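PDB 5DL8: benzoate transport porin BenP from Acinetobacter baumannii AB307-0294, which probably forms a pore across the outer membrane, acting as an OprD-family porin for small solutes. Local coordinates for residues T47-Q52 / T97-N102; D204-F209 / E302-N307. One frame throughout, in Å; residues are numbered along the deposited sequence.

Both contacts join a strand of the OprD-type beta-barrel wall to a loop. They lie on opposite sides of the chain's centre, with their centres 31 Å apart and their nearest atoms about 13 Å apart. Contact 1 closes before contact 2 opens along the sequence: the first ties the start of strand 47-65 to residues 97-102, the second strand 200-210 to the loop between strands 278-288 and 319-328. Contact 1 is buried and rests on van der Waals contact between aliphatic side chains and two serines, whereas contact 2 rests on one charged hydrogen bond. Loop segments thus meet the wall at two separate places; in porins, loops folded against the inner wall commonly narrow the channel.

Contact 1. Residues T47-Q52 / T97-N102; sequences TGSWSQ and TVLPFN
Leu99 sets its two methyl groups against two serines of strand 47-65, one branch to each. CD1 rests on Ser49, 3.6 Å from its OG and 3.7 Å from its CB, while CD2 reaches along the strand to Ser51, lying 3.9 Å from the hydroxyl OG. With CG anti to its own carbonyl carbon (chi1 -45°), Leu99 spreads this fork over both residues, which alternate with the outward-turned Trp50 and so present their side chains on one face of the strand. Val98 adds a looser touch from beside Leu99, its CB 3.9 Å from Ser49 OG. All four touching residues are buried, and the contact between them is purely van der Waals.

The serine hydroxyls find their polar partners outside this meeting. Ser49 OG is hydrogen-bonded to Asp96 OD2 and Ser51 OG to Gln147 NE2, which gives both buried hydroxyls a polar partner. Asp96 also takes the backbone N-H groups of Val98 and Leu99 on OD1, so one carboxylate links the loop backbone to the strand that it packs on.

The segment between strands 72-87 and 107-123 thus folds back onto the wall face opposite to that of Trp50, consistent with a porin loop folded inward. Strand 47-65 is flanked by strands 25-39 and 72-87. Val98 also touches Ile35 of strand 25-39, and Leu99 leans on Tyr112 of strand 107-123.

Contact 2. Residues D204-F209 / E302-N307; sequences DLRYQF and ETYFIN
A barrel strand and the long loop between strands 278-288 and 319-328 are joined by a single hydrogen bond between Arg206 and Tyr304, the arginine extending from the wall toward the barrel interior to meet a loop folded inward, as in porins. Tyr304 belongs to a type I beta turn, Glu302 to Phe305, and Arg206 to strand 200-210. The two side chains approach from opposite directions and meet at their polar ends: Arg206 NH2 donates to Tyr304 OH over 2.9 Å, with an appreciably bent N-H...O angle of 140°. The hydroxyl lies at the edge of the guanidinium, tilted 24° out of its plane, and the phenol ring is turned 62° from that plane.

Each partner is braced from within its own segment, the arginine at NE and the tyrosine at its backbone N. The arginine runs extended from CG to NE, which carries the guanidinium well away from the strand backbone, and its NE forms a salt bridge with Asp204 two residues earlier, at 3.3 Å from OD2 on the syn lone pair. The turn closes with Phe305 N bonded to Glu302 O at 3.2 Å. The Glu302 carboxylate folds back onto the backbone N of Tyr304, 3.0 Å from OE1 on its anti lone pair, so the side chain and backbone O of Glu302 each take an N-H of the turn.

The same arginine NH2 also forms a salt bridge with Glu216 OE2 of strand 213-222, close to Asp204 OD1; its positive charge probably eases the proximity of these carboxylates. Tyr304 OH is further hydrogen-bonded to the backbone O of Asp136. Strands 165-176 and 213-222 flank strand 200-210 in the wall, and Tyr304 packs against Phe251 of strand 243-255.

Contact 1. Residues T47-Q52 / T97-N102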
loop_
_atom_site.group_PDB
_atom_site.type_symbol
_atom_site.label_atom_id
_atom_site.label_comp_id
_atom_site.label_asym_id
_atom_site.label_seq_id
_atom_site.Cartn_x
_atom_site.Cartn_y
_atom_site.Cartn_z
ATOM N N THR A 47 17.752 12.370 4.048
ATOM C CA THR A 47 17.207 11.447 5.010
ATOM C C THR A 47 17.428 10.020 4.573
ATOM O O THR A 47 17.783 9.710 3.406
ATOM C CB THR A 47 15.709 11.682 5.119
ATOM O OG1 THR A 47 15.068 11.259 3.885
ATOM C CG2 THR A 47 15.412 13.172 5.432
ATOM N N GLY A 48 17.136 9.141 5.514
ATOM C CA GLY A 48 17.109 7.724 5.315
ATOM C C GLY A 48 17.731 6.972 6.500
ATOM O O GLY A 48 18.036 7.586 7.509
ATOM N N SER A 49 17.901 5.641 6.312
ATOM C CA SER A 49 18.609 4.713 7.203
ATOM C C SER A 49 18.997 3.396 6.439
ATOM O O SER A 49 18.535 3.116 5.271
ATOM C CB SER A 49 17.669 4.316 8.352
ATOM O OG SER A 49 16.424 3.788 7.819
ATOM N N TRP A 50 19.767 2.618 7.193
ATOM C CA TRP A 50 20.235 1.295 6.917
ATOM C C TRP A 50 19.759 0.561 8.124
ATOM O O TRP A 50 20.103 0.932 9.291
ATOM C CB TRP A 50 21.828 1.207 6.851
ATOM C CG TRP A 50 22.321 -0.108 6.331
ATOM C CD1 TRP A 50 21.689 -0.903 5.386
ATOM C CD2 TRP A 50 23.467 -0.826 6.754
ATOM N NE1 TRP A 50 22.391 -2.036 5.191
ATOM C CE2 TRP A 50 23.488 -2.025 6.019
ATOM C CE3 TRP A 50 24.486 -0.567 7.681
ATOM C CZ2 TRP A 50 24.490 -2.965 6.145
ATOM C CZ3 TRP A 50 25.498 -1.530 7.878
ATOM C CH2 TRP A 50 25.476 -2.742 7.095
ATOM N N SER A 51 19.026 -0.513 7.852
ATOM C CA SER A 51 18.493 -1.361 8.923
ATOM C C SER A 51 18.464 -2.832 8.559
ATOM O O SER A 51 18.407 -3.147 7.342
ATOM C CB SER A 51 17.116 -0.857 9.387
ATOM O OG SER A 51 16.188 -0.802 8.342
ATOM N N GLN A 52 18.515 -3.678 9.605
ATOM C CA GLN A 52 18.320 -5.139 9.475
ATOM C C GLN A 52 17.137 -5.553 10.314
ATOM O O GLN A 52 17.057 -5.111 11.477
ATOM C CB GLN A 52 19.537 -5.938 9.940
ATOM C CG GLN A 52 19.389 -7.425 9.882
ATOM C CD GLN A 52 19.286 -7.900 8.417
ATOM O OE1 GLN A 52 20.112 -7.541 7.565
ATOM N NE2 GLN A 52 18.272 -8.675 8.117
ATOM N N THR A 97 10.926 8.421 7.637
ATOM C CA THR A 97 9.682 7.716 7.260
ATOM C C THR A 97 9.779 6.244 7.138
ATOM O O THR A 97 8.798 5.623 6.574
ATOM C CB THR A 97 8.930 8.244 5.936
ATOM O OG1 THR A 97 9.558 7.633 4.826
ATOM C CG2 THR A 97 8.958 9.844 5.773
ATOM N N VAL A 98 10.877 5.675 7.694
ATOM C CA VAL A 98 11.147 4.243 7.669
ATOM C C VAL A 98 11.063 3.669 9.034
ATOM O O VAL A 98 10.453 2.578 9.258
ATOM C CB VAL A 98 12.563 3.895 7.081
ATOM C CG1 VAL A 98 12.704 2.385 6.938
ATOM C CG2 VAL A 98 12.684 4.527 5.693
ATOM N N LEU A 99 11.765 4.358 9.940
ATOM C CA LEU A 99 11.883 3.939 11.322
ATOM C C LEU A 99 11.271 5.036 12.147
ATOM O O LEU A 99 11.168 6.149 11.686
ATOM C CB LEU A 99 13.377 3.741 11.807
ATOM C CG LEU A 99 14.331 2.978 10.855
ATOM C CD1 LEU A 99 15.844 3.120 11.318
ATOM C CD2 LEU A 99 13.974 1.501 10.631
ATOM N N PRO A 100 10.881 4.733 13.383
ATOM C CA PRO A 100 10.317 5.818 14.177
ATOM C C PRO A 100 11.338 6.951 14.322
ATOM O O PRO A 100 12.605 6.676 14.213
ATOM C CB PRO A 100 10.114 5.173 15.570
ATOM C CG PRO A 100 10.061 3.710 15.312
ATOM C CD PRO A 100 10.876 3.458 14.089
ATOM N N PHE A 101 10.824 8.109 14.681
ATOM C CA PHE A 101 11.623 9.236 14.936
ATOM C C PHE A 101 11.147 9.929 16.191
ATOM O O PHE A 101 9.972 10.232 16.355
ATOM C CB PHE A 101 11.577 10.181 13.750
ATOM C CG PHE A 101 12.394 11.474 13.933
ATOM C CD1 PHE A 101 13.805 11.425 13.891
ATOM C CD2 PHE A 101 11.743 12.747 14.039
ATOM C CE1 PHE A 101 14.549 12.604 14.025
ATOM C CE2 PHE A 101 12.500 13.928 14.171
ATOM C CZ PHE A 101 13.896 13.850 14.145
ATOM N N ASN A 102 12.021 10.135 17.133
ATOM C CA ASN A 102 11.564 10.882 18.329
ATOM C C ASN A 102 11.751 12.392 18.001
ATOM O O ASN A 102 12.918 12.917 17.851
ATOM C CB ASN A 102 12.355 10.394 19.526
ATOM C CG ASN A 102 11.933 11.068 20.861
ATOM O OD1 ASN A 102 11.220 12.022 20.892
ATOM N ND2 ASN A 102 12.478 10.564 21.944
#

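Contact 2. Residues D204-F209 / E302-N307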
loop_
_atom_site.group_PDB
_atom_site.type_symbol
_atom_site.label_atom_id
_atom_site.label_comp_id
_atom_site.label_asym_id
_atom_site.label_seq_id
_atom_site.Cartn_x
_atom_site.Cartn_y
_atom_site.Cartn_z
ATOM N N ASP A 204 -16.765 -2.975 1.349
ATOM C CA ASP A 204 -16.144 -3.180 0.061
ATOM C C ASP A 204 -16.865 -4.297 -0.625
ATOM O O ASP A 204 -17.069 -5.272 -0.016
ATOM C CB ASP A 204 -14.689 -3.539 0.283
ATOM C CG ASP A 204 -13.943 -3.740 -0.978
ATOM O OD1 ASP A 204 -13.547 -2.729 -1.575
ATOM O OD2 ASP A 204 -13.712 -4.927 -1.335
ATOM N N LEU A 205 -17.238 -4.147 -1.888
ATOM C CA LEU A 205 -17.986 -5.107 -2.709
ATOM C C LEU A 205 -17.239 -5.354 -4.019
ATOM O O LEU A 205 -16.720 -4.331 -4.660
ATOM C CB LEU A 205 -19.360 -4.520 -3.039
ATOM C CG LEU A 205 -20.281 -4.224 -1.875
ATOM C CD1 LEU A 205 -21.652 -3.720 -2.350
ATOM C CD2 LEU A 205 -20.537 -5.473 -1.018
ATOM N N ARG A 206 -17.037 -6.641 -4.337
ATOM C CA ARG A 206 -16.249 -7.093 -5.537
ATOM C C ARG A 206 -17.093 -8.024 -6.383
ATOM O O ARG A 206 -17.582 -9.001 -5.886
ATOM C CB ARG A 206 -14.918 -7.773 -5.157
ATOM C CG ARG A 206 -13.776 -6.827 -4.793
ATOM C CD ARG A 206 -12.510 -7.491 -4.152
ATOM N NE ARG A 206 -11.741 -6.390 -3.481
ATOM C CZ ARG A 206 -10.403 -6.302 -3.269
ATOM N NH1 ARG A 206 -9.604 -7.319 -3.612
ATOM N NH2 ARG A 206 -9.871 -5.182 -2.715
ATOM N N TYR A 207 -17.395 -7.614 -7.615
ATOM C CA TYR A 207 -18.348 -8.320 -8.484
ATOM C C TYR A 207 -17.628 -8.675 -9.761
ATOM O O TYR A 207 -16.906 -7.835 -10.334
ATOM C CB TYR A 207 -19.661 -7.508 -8.741
ATOM C CG TYR A 207 -20.817 -8.333 -9.345
ATOM C CD1 TYR A 207 -20.965 -8.495 -10.700
ATOM C CD2 TYR A 207 -21.752 -8.987 -8.528
ATOM C CE1 TYR A 207 -21.988 -9.297 -11.214
ATOM C CE2 TYR A 207 -22.748 -9.798 -9.033
ATOM C CZ TYR A 207 -22.896 -9.920 -10.376
ATOM O OH TYR A 207 -23.967 -10.694 -10.887
ATOM N N GLN A 208 -17.727 -9.947 -10.084
ATOM C CA GLN A 208 -17.195 -10.518 -11.333
ATOM C C GLN A 208 -18.346 -10.530 -12.375
ATOM O O GLN A 208 -19.284 -11.285 -12.309
ATOM C CB GLN A 208 -16.620 -11.947 -11.111
ATOM C CG GLN A 208 -15.867 -12.540 -12.301
ATOM C CD GLN A 208 -14.495 -11.881 -12.484
ATOM O OE1 GLN A 208 -13.812 -11.559 -11.514
ATOM N NE2 GLN A 208 -14.082 -11.711 -13.732
ATOM N N PHE A 209 -18.278 -9.613 -13.306
ATOM C CA PHE A 209 -19.390 -9.356 -14.185
ATOM C C PHE A 209 -19.399 -10.439 -15.229
ATOM O O PHE A 209 -20.468 -11.009 -15.525
ATOM C CB PHE A 209 -19.256 -7.952 -14.810
ATOM C CG PHE A 209 -19.742 -6.852 -13.895
ATOM C CD1 PHE A 209 -21.152 -6.601 -13.741
ATOM C CD2 PHE A 209 -18.856 -6.086 -13.196
ATOM C CE1 PHE A 209 -21.599 -5.577 -12.912
ATOM C CE2 PHE A 209 -19.275 -5.054 -12.370
ATOM C CZ PHE A 209 -20.632 -4.800 -12.209
ATOM N N GLU A 302 -2.188 5.000 -1.031
ATOM C CA GLU A 302 -3.476 4.680 -1.709
ATOM C C GLU A 302 -3.053 3.881 -2.916
ATOM O O GLU A 302 -2.842 4.406 -4.062
ATOM C CB GLU A 302 -4.306 5.910 -2.069
ATOM C CG GLU A 302 -5.637 5.571 -2.714
ATOM C CD GLU A 302 -6.292 4.402 -1.940
ATOM O OE1 GLU A 302 -6.051 3.191 -2.351
ATOM O OE2 GLU A 302 -6.976 4.702 -0.899
ATOM N N THR A 303 -2.972 2.600 -2.641
ATOM C CA THR A 303 -2.508 1.572 -3.591
ATOM C C THR A 303 -3.462 1.319 -4.762
ATOM O O THR A 303 -3.040 0.733 -5.751
ATOM C CB THR A 303 -2.263 0.180 -2.920
ATOM O OG1 THR A 303 -3.483 -0.222 -2.231
ATOM C CG2 THR A 303 -0.976 0.296 -1.824
ATOM N N TYR A 304 -4.717 1.754 -4.623
ATOM C CA TYR A 304 -5.732 1.662 -5.703
ATOM C C TYR A 304 -5.777 2.816 -6.637
ATOM O O TYR A 304 -6.707 2.920 -7.455
ATOM C CB TYR A 304 -7.087 1.391 -5.070
ATOM C CG TYR A 304 -7.126 -0.027 -4.483
ATOM C CD1 TYR A 304 -6.477 -0.349 -3.223
ATOM C CD2 TYR A 304 -7.706 -1.093 -5.252
ATOM C CE1 TYR A 304 -6.464 -1.667 -2.747
ATOM C CE2 TYR A 304 -7.693 -2.409 -4.797
ATOM C CZ TYR A 304 -7.126 -2.708 -3.572
ATOM O OH TYR A 304 -7.217 -4.002 -3.193
ATOM N N PHE A 305 -4.870 3.765 -6.446
ATOM C CA PHE A 305 -4.624 4.789 -7.461
ATOM C C PHE A 305 -4.044 4.003 -8.664
ATOM O O PHE A 305 -3.594 2.859 -8.461
ATOM C CB PHE A 305 -3.600 5.835 -6.939
ATOM C CG PHE A 305 -4.146 6.996 -6.170
ATOM C CD1 PHE A 305 -5.472 7.135 -5.827
ATOM C CD2 PHE A 305 -3.259 7.993 -5.746
ATOM C CE1 PHE A 305 -5.913 8.212 -5.085
ATOM C CE2 PHE A 305 -3.688 9.123 -4.992
ATOM C CZ PHE A 305 -5.021 9.203 -4.666
ATOM N N ILE A 306 -4.123 4.540 -9.902
ATOM C CA ILE A 306 -3.586 3.760 -11.120
ATOM C C ILE A 306 -2.040 3.528 -11.063
ATOM O O ILE A 306 -1.502 2.661 -11.688
ATOM C CB ILE A 306 -3.802 4.415 -12.499
ATOM C CG1 ILE A 306 -2.959 5.705 -12.601
ATOM C CG2 ILE A 306 -5.246 4.686 -12.798
ATOM C CD1 ILE A 306 -3.364 6.586 -13.793
ATOM N N ASN A 307 -1.333 4.414 -10.395
ATOM C CA ASN A 307 0.134 4.349 -10.228
ATOM C C ASN A 307 0.670 4.978 -8.910
ATOM O O ASN A 307 1.391 6.011 -8.958
ATOM C CB ASN A 307 0.760 5.045 -11.448
ATOM C CG ASN A 307 2.282 4.969 -11.455
ATOM O OD1 ASN A 307 2.894 4.042 -10.912
ATOM N ND2 ASN A 307 2.883 5.943 -12.098
#